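Long-range contact in protein ShdD (Sedimentibacter hydroxybenzoicus, PDB 7AE5), which takes part in the non-oxidative decarboxylation and detoxification of phenolic derivatives under anaerobic conditions, although its precise biochemical role is unknown: residues 4-9 against 29-34. Residues are numbered along the deposited sequence; the frame is centred on the assembly and turned at random.
Sequences HRCGSD and EKCCYS. With ZN (zinc ion), chain Z.
Cys6 and Cys31 meet through a shared zinc ion, in a metal-bridged contact between two CxxC loops, as in zinc ribbons: the loop before strand 11-16 and the loop between strands 24-28 and 34-36 of a small antiparallel sheet. Each sulfur lies 2.3 Å from the metal: Cys6 SG to zinc and Cys31 SG to zinc. The two sulfurs stand 3.8 Å apart (Cys6 SG to Cys31 SG), as two of the four sulfurs of a site completed by Cys3 and Cys28, one from each CxxC pair. The same first torsion in both cysteines sets SG between the backbone N and the carbonyl carbon.

Arg5 makes the second link. Its guanidinium meets Cys31 side-on with two nitrogens. Arg5 NE donates to Cys31 SG at 3.4 Å, nearly straight at 170°. Arg5 NH2 donates to Cys31 O at 2.8 Å, in a more bent bond. Both acceptors lie close to the guanidinium plane, while Tyr33 CD1 sits 3.8 Å above that plane, over its centre. The guanidinium and the Tyr33 ring plane are 50° apart, which rules out a parallel stack; Arg5 CB in turn covers a face of the Tyr33 ring, toward its rim. The remaining nitrogen, NH1, bonds to Gly274 O of the neighbouring phenolic acid decarboxylase chain.

On the other flank Lys30 CE packs against Ser8 CB at 4.0 Å, while its ammonium reaches Asp51 in a salt bridge and Ser8 OG bonds to Asn10 N. Ser8 N also donates to Cys6 SG, 3.6 Å away.

N-H donors to metal-bound sulfur, from Arg5 and Ser8, would be expected to offset part of the thiolate charge, and Arg5, a second-shell residue, links the zinc site to the partner subunit through its NE and NH1 bonds.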
loop_
_atom_site.group_PDB
_atom_site.type_symbol
_atom_site.label_atom_id
_atom_site.label_comp_id
_atom_site.label_asym_id
_atom_site.label_seq_id
_atom_site.Cartn_x
_atom_site.Cartn_y
_atom_site.Cartn_z
ATOM N N HIS H 4 41.371 32.054 -1.537
ATOM C CA HIS H 4 41.315 30.601 -1.420
ATOM C C HIS H 4 40.096 29.999 -2.109
ATOM O O HIS H 4 40.107 28.803 -2.419
ATOM C CB HIS H 4 41.327 30.194 0.055
ATOM C CG HIS H 4 42.559 30.623 0.788
ATOM N ND1 HIS H 4 42.709 31.889 1.311
ATOM C CD2 HIS H 4 43.699 29.955 1.084
ATOM C CE1 HIS H 4 43.889 31.983 1.899
ATOM N NE2 HIS H 4 44.509 30.824 1.776
ATOM N N ARG H 5 39.057 30.792 -2.360
ATOM C CA ARG H 5 37.818 30.268 -2.921
ATOM C C ARG H 5 37.814 30.291 -4.447
ATOM O O ARG H 5 37.493 29.283 -5.083
ATOM C CB ARG H 5 36.624 31.060 -2.382
ATOM C CG ARG H 5 35.317 30.771 -3.099
ATOM C CD ARG H 5 34.135 30.964 -2.170
ATOM N NE ARG H 5 33.674 32.348 -2.152
ATOM C CZ ARG H 5 32.688 32.797 -1.390
ATOM N NH1 ARG H 5 32.039 31.998 -0.558
ATOM N NH2 ARG H 5 32.346 34.080 -1.459
ATOM N N CYS H 6 38.161 31.426 -5.048
ATOM C CA CYS H 6 38.093 31.585 -6.492
ATOM C C CYS H 6 39.455 31.779 -7.146
ATOM O O CYS H 6 39.524 31.896 -8.374
ATOM C CB CYS H 6 37.172 32.757 -6.848
ATOM S SG CYS H 6 37.937 34.373 -6.670
ATOM N N GLY H 7 40.534 31.814 -6.367
ATOM C CA GLY H 7 41.875 31.888 -6.909
ATOM C C GLY H 7 42.307 33.245 -7.416
ATOM O O GLY H 7 43.431 33.368 -7.919
ATOM N N SER H 8 41.466 34.268 -7.300
ATOM C CA SER H 8 41.818 35.582 -7.817
ATOM C C SER H 8 42.929 36.219 -6.988
ATOM O O SER H 8 43.018 36.030 -5.771
ATOM C CB SER H 8 40.593 36.495 -7.829
ATOM O OG SER H 8 40.969 37.854 -7.700
ATOM N N ASP H 9 43.786 36.977 -7.667
ATOM C CA ASP H 9 44.801 37.789 -7.011
ATOM C C ASP H 9 44.283 39.177 -6.652
ATOM O O ASP H 9 44.999 39.946 -6.002
ATOM C CB ASP H 9 46.045 37.899 -7.905
ATOM C CG ASP H 9 47.189 38.635 -7.231
ATOM O OD1 ASP H 9 47.489 38.314 -6.061
ATOM O OD2 ASP H 9 47.788 39.530 -7.868
ATOM N N GLU H 29 38.054 40.823 -4.053
ATOM C CA GLU H 29 37.219 41.804 -4.732
ATOM C C GLU H 29 36.380 41.197 -5.849
ATOM O O GLU H 29 35.530 41.895 -6.411
ATOM C CB GLU H 29 38.082 42.939 -5.288
ATOM C CG GLU H 29 38.716 43.812 -4.212
ATOM C CD GLU H 29 38.949 45.238 -4.673
ATOM O OE1 GLU H 29 37.977 45.893 -5.107
ATOM O OE2 GLU H 29 40.104 45.708 -4.597
ATOM N N LYS H 30 36.588 39.922 -6.178
ATOM C CA LYS H 30 35.770 39.270 -7.192
ATOM C C LYS H 30 34.590 38.515 -6.583
ATOM O O LYS H 30 33.459 38.640 -7.064
ATOM C CB LYS H 30 36.624 38.318 -8.036
ATOM C CG LYS H 30 36.077 38.095 -9.437
ATOM C CD LYS H 30 36.138 36.630 -9.843
ATOM C CE LYS H 30 37.508 36.250 -10.368
ATOM N NZ LYS H 30 37.479 34.940 -11.076
ATOM N N CYS H 31 34.828 37.739 -5.524
ATOM C CA CYS H 31 33.801 36.872 -4.958
ATOM C C CYS H 31 33.489 37.173 -3.496
ATOM O O CYS H 31 32.720 36.428 -2.874
ATOM C CB CYS H 31 34.207 35.403 -5.113
ATOM S SG CYS H 31 35.365 34.810 -3.867
ATOM N N CYS H 32 34.068 38.231 -2.930
ATOM C CA CYS H 32 33.776 38.739 -1.590
ATOM C C CYS H 32 34.187 37.791 -0.470
ATOM O O CYS H 32 33.845 38.044 0.692
ATOM C CB CYS H 32 32.291 39.089 -1.423
ATOM S SG CYS H 32 31.582 40.032 -2.787
ATOM N N TYR H 33 34.905 36.712 -0.773
ATOM C CA TYR H 33 35.415 35.847 0.282
ATOM C C TYR H 33 36.420 36.606 1.139
ATOM O O TYR H 33 37.279 37.326 0.625
ATOM C CB TYR H 33 36.070 34.600 -0.316
ATOM C CG TYR H 33 36.453 33.551 0.706
ATOM C CD1 TYR H 33 35.485 32.797 1.358
ATOM C CD2 TYR H 33 37.786 33.310 1.017
ATOM C CE1 TYR H 33 35.834 31.834 2.292
ATOM C CE2 TYR H 33 38.145 32.352 1.949
ATOM C CZ TYR H 33 37.165 31.616 2.582
ATOM O OH TYR H 33 37.519 30.663 3.510
ATOM N N SER H 34 36.304 36.451 2.454
ATOM C CA SER H 34 37.183 37.131 3.391
ATOM C C SER H 34 37.742 36.135 4.396
ATOM O O SER H 34 37.126 35.103 4.679
ATOM C CB SER H 34 36.458 38.265 4.127
ATOM O OG SER H 34 35.409 37.762 4.933
HETATM ZN ZN ZN Z . 37.567 35.173 -4.517
#